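PDB 6JCL: probable O-methyltransferase from Mycobacterium tuberculosis, which transfers a methyl group from S-adenosyl-L-methionine to a hydroxyl of catechol-like compounds, using a divalent metal cation, and works as a homodimer. Local coordinates for residues Thr75-Leu78 and Ala79-Ala82; His97-Val100 and Ala101-Asn104. One frame throughout, in Å; residues are numbered along the deposited sequence.

Contact 1: Thr75-Leu78 and Ala79-Ala82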
# COMPACT_ATOMS: atom_id res chain seq x y z
N THR A 75 15.05 -6.22 2.67
CA THR A 75 15.03 -7.33 3.63
C THR A 75 15.01 -6.83 5.07
O THR A 75 14.29 -7.38 5.92
CB THR A 75 16.25 -8.20 3.40
OG1 THR A 75 16.52 -8.28 1.99
CG2 THR A 75 16.02 -9.60 3.99
N ILE A 76 15.82 -5.81 5.36
CA ILE A 76 15.86 -5.24 6.70
C ILE A 76 14.47 -4.74 7.09
O ILE A 76 13.99 -4.99 8.20
CB ILE A 76 16.90 -4.10 6.77
CG1 ILE A 76 18.33 -4.68 6.77
CG2 ILE A 76 16.67 -3.24 8.01
CD1 ILE A 76 19.44 -3.63 6.47
N TRP A 77 13.81 -4.01 6.18
CA TRP A 77 12.47 -3.49 6.45
C TRP A 77 11.47 -4.62 6.67
O TRP A 77 10.63 -4.55 7.58
CB TRP A 77 12.04 -2.62 5.28
CG TRP A 77 12.65 -1.24 5.23
CD1 TRP A 77 13.51 -0.75 4.29
CD2 TRP A 77 12.40 -0.15 6.15
NE1 TRP A 77 13.81 0.58 4.55
CE2 TRP A 77 13.12 0.97 5.68
CE3 TRP A 77 11.61 -0.02 7.30
CZ2 TRP A 77 13.10 2.21 6.33
CZ3 TRP A 77 11.60 1.22 7.96
CH2 TRP A 77 12.35 2.31 7.47
N LEU A 78 11.54 -5.67 5.85
CA LEU A 78 10.63 -6.79 6.05
C LEU A 78 10.87 -7.45 7.39
O LEU A 78 9.92 -7.78 8.12
CB LEU A 78 10.81 -7.82 4.92
CG LEU A 78 10.23 -7.34 3.59
CD1 LEU A 78 10.73 -8.25 2.46
CD2 LEU A 78 8.71 -7.32 3.68
N ALA A 79 12.15 -7.60 7.77
CA ALA A 79 12.47 -8.25 9.04
C ALA A 79 12.03 -7.40 10.22
O ALA A 79 11.57 -7.93 11.24
CB ALA A 79 13.97 -8.54 9.13
N ARG A 80 12.13 -6.08 10.08
CA ARG A 80 11.61 -5.19 11.11
C ARG A 80 10.11 -5.38 11.28
O ARG A 80 9.61 -5.41 12.42
CB ARG A 80 11.92 -3.75 10.72
CG ARG A 80 13.37 -3.36 10.97
CD ARG A 80 13.64 -2.01 10.30
NE ARG A 80 14.94 -1.49 10.71
CZ ARG A 80 15.46 -0.35 10.28
NH1 ARG A 80 16.65 0.03 10.73
NH2 ARG A 80 14.80 0.41 9.40
N GLY A 81 9.38 -5.52 10.17
CA GLY A 81 7.94 -5.66 10.25
C GLY A 81 7.51 -7.01 10.79
O GLY A 81 6.49 -7.11 11.47
N ALA A 82 8.26 -8.07 10.46
CA ALA A 82 7.97 -9.41 10.98
C ALA A 82 8.27 -9.57 12.47
O ALA A 82 7.77 -10.51 13.09
CB ALA A 82 8.75 -10.46 10.21
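Arg80 reaches back along one helix to Trp77, setting NH2 over a face of the indole, 3.6 Å from Trp77 CZ3. Its CZ lies 4.9 Å from the centroid of the six-membered ring and 12° off the ring normal, a cation-pi contact. The guanidinium stands almost upright on the ring, the two planes 86° apart, and turns an edge to it. An extended chain from CG to NE carries the group there, and CG2 of Ile76 packs on one guanidinium face, 3.7 Å from Arg80 NE. The main partner of the charge is Asp24, whose OD2 forms a salt bridge with the same NH2 that lies over the indole. Four successive i to i+4 bonds pair the carbonyls of 75-78 with the N-H groups of 79-82: Ala79 N gives its hydrogen to Thr75 O (2.8 Å), Arg80 N to Ile76 O (2.9 Å), Gly81 N to Trp77 O (3.0 Å) and Ala82 N to Leu78 O (2.9 Å). Ala79 O accepts from Arg113 NH1, and buried Thr75 OG1 is hydrogen-bonded to Glu66, a residue predicted to bind S-adenosyl-L-methionine. These two turns of regular alpha-helix, with an i to i+3 cation-pi pair on their flank, belong to the beta-alpha-beta unit 63-67, 73-82, 87-92 of the Rossmann-like class I methyltransferase fold.

Contact 2: His97-Val100 and Ala101-Asn104; sequences HAEV and ARVN. With SAH (S-adenosyl-L-homocysteine), chain I.
Glu99 and Arg102, one turn apart on the helix, slant across each other with carboxylate and guanidinium planes 68° apart. OE2 meets the guanidinium at its edge, and the resulting salt bridge contains a weak hydrogen bond, Arg102 NH1 to Glu99 OE2 at 3.3 Å and only 129° at the hydrogen. Glu99 gets there through a bend at chi2, whereas Arg102 runs extended from CG to NE and also gives NH2 to Val116 O. Val100 and Asn104 instead lie side by side and point the same way, with Val100 CG1 3.6 Å from Asn104 ND2. That amide nitrogen is hydrogen-bonded to Gly71 O. His97 turns to the bound S-adenosyl-L-homocysteine: ND1 donates to its O3' at 3.0 Å and a fairly straight 163°, the ribose hydroxyl lying at the ring edge near its plane. The i to i+4 backbone bonds run on unbroken, among them Ala101 N to His97 O at 2.9 Å. Helix 95-107 thus brings His97 to the ribose of a ligand that is also hydrogen-bonded by Glu92, at the end of strand 87-92. The helix rests its Ala98 and Arg102 side chains on strand 114-118, Ala101 touches Thr69 in a loop, and Val100 and Asn104 pack against helix 25-36.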
# COMPACT_ATOMS: atom_id res chain seq x y z
N HIS A 97 26.49 -10.21 -3.62
CA HIS A 97 25.35 -9.51 -3.03
C HIS A 97 24.94 -10.17 -1.72
O HIS A 97 24.71 -9.49 -0.72
CB HIS A 97 24.17 -9.50 -4.01
CG HIS A 97 24.46 -8.73 -5.26
ND1 HIS A 97 23.49 -8.43 -6.20
CD2 HIS A 97 25.62 -8.22 -5.74
CE1 HIS A 97 24.04 -7.74 -7.18
NE2 HIS A 97 25.33 -7.62 -6.94
N ALA A 98 24.87 -11.50 -1.70
CA ALA A 98 24.49 -12.20 -0.48
C ALA A 98 25.43 -11.87 0.67
O ALA A 98 24.99 -11.68 1.81
CB ALA A 98 24.45 -13.70 -0.71
N GLU A 99 26.74 -11.80 0.40
CA GLU A 99 27.70 -11.53 1.47
C GLU A 99 27.52 -10.13 2.04
O GLU A 99 27.55 -9.95 3.27
CB GLU A 99 29.13 -11.73 0.95
CG GLU A 99 30.05 -12.45 1.93
CD GLU A 99 29.39 -13.66 2.59
OE1 GLU A 99 29.64 -13.89 3.79
OE2 GLU A 99 28.64 -14.41 1.91
N VAL A 100 27.33 -9.14 1.17
CA VAL A 100 27.05 -7.78 1.62
C VAL A 100 25.76 -7.74 2.42
O VAL A 100 25.69 -7.09 3.48
CB VAL A 100 27.00 -6.83 0.41
CG1 VAL A 100 26.46 -5.45 0.81
CG2 VAL A 100 28.38 -6.72 -0.22
N ALA A 101 24.71 -8.41 1.93
CA ALA A 101 23.42 -8.41 2.62
C ALA A 101 23.52 -9.01 4.02
O ALA A 101 22.90 -8.51 4.97
CB ALA A 101 22.37 -9.16 1.80
N ARG A 102 24.29 -10.09 4.17
CA ARG A 102 24.43 -10.69 5.49
C ARG A 102 25.09 -9.73 6.46
O ARG A 102 24.66 -9.60 7.62
CB ARG A 102 25.21 -12.00 5.37
CG ARG A 102 24.37 -13.12 4.77
CD ARG A 102 25.19 -14.39 4.61
NE ARG A 102 24.39 -15.48 4.06
CZ ARG A 102 24.84 -16.36 3.17
NH1 ARG A 102 26.09 -16.27 2.74
NH2 ARG A 102 24.06 -17.33 2.73
N VAL A 103 26.12 -9.02 6.01
CA VAL A 103 26.73 -8.00 6.87
C VAL A 103 25.71 -6.91 7.23
O VAL A 103 25.64 -6.46 8.38
CB VAL A 103 27.98 -7.40 6.18
CG1 VAL A 103 28.48 -6.19 6.96
CG2 VAL A 103 29.07 -8.45 6.05
N ASN A 104 24.92 -6.47 6.24
CA ASN A 104 23.97 -5.40 6.48
C ASN A 104 22.87 -5.83 7.45
O ASN A 104 22.44 -5.04 8.31
CB ASN A 104 23.37 -4.92 5.16
CG ASN A 104 24.35 -4.10 4.35
OD1 ASN A 104 25.35 -3.61 4.89
ND2 ASN A 104 24.08 -3.94 3.06
N SAH I . 14.98 -6.05 -3.14
CA SAH I . 16.23 -5.27 -3.12
CB SAH I . 16.71 -5.04 -4.55
CG SAH I . 16.82 -6.31 -5.39
SD SAH I . 17.72 -5.94 -6.92
C SAH I . 16.05 -3.94 -2.40
O SAH I . 16.83 -3.56 -1.53
OXT SAH I . 15.07 -3.26 -2.68
C5' SAH I . 17.46 -7.55 -7.72
C4' SAH I . 18.31 -8.67 -7.13
O4' SAH I . 17.87 -9.89 -7.70
C3' SAH I . 19.81 -8.59 -7.46
O3' SAH I . 20.55 -8.68 -6.25
C2' SAH I . 20.09 -9.80 -8.34
O2' SAH I . 21.40 -10.33 -8.22
C1' SAH I . 18.97 -10.75 -7.91
N9 SAH I . 18.63 -11.80 -8.87
C8 SAH I . 18.58 -11.69 -10.25
N7 SAH I . 18.22 -12.89 -10.74
C5 SAH I . 18.02 -13.75 -9.71
C6 SAH I . 17.66 -15.10 -9.67
N6 SAH I . 17.43 -15.79 -10.79
N1 SAH I . 17.53 -15.70 -8.45
C2 SAH I . 17.80 -15.01 -7.27
N3 SAH I . 18.17 -13.68 -7.31
C4 SAH I . 18.28 -13.07 -8.53

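How the contacts relate
From the N terminus, the chain leaves strand 63-67, enters helix 73-82 and makes contact 1, returns through strand 87-92, one place nearer the sheet edge, and makes contact 2 on helix 95-107 before edge strand 114-118. Each contact is local to a single helix and closes no long loop; the two follow in series, neither nesting nor crossing. Successive beta-alpha-beta units share strand 87-92, so the helices are neighbours, with contact centres about 15 Å apart. They meet directly where Ile76 CD1 packs 3.8 Å from Asn104 O. Helix 25-36 touches both, and Thr69, probably a binder of S-adenosyl-L-methionine, lies against Thr75 and Ala101, so both contacts border the cofactor pocket.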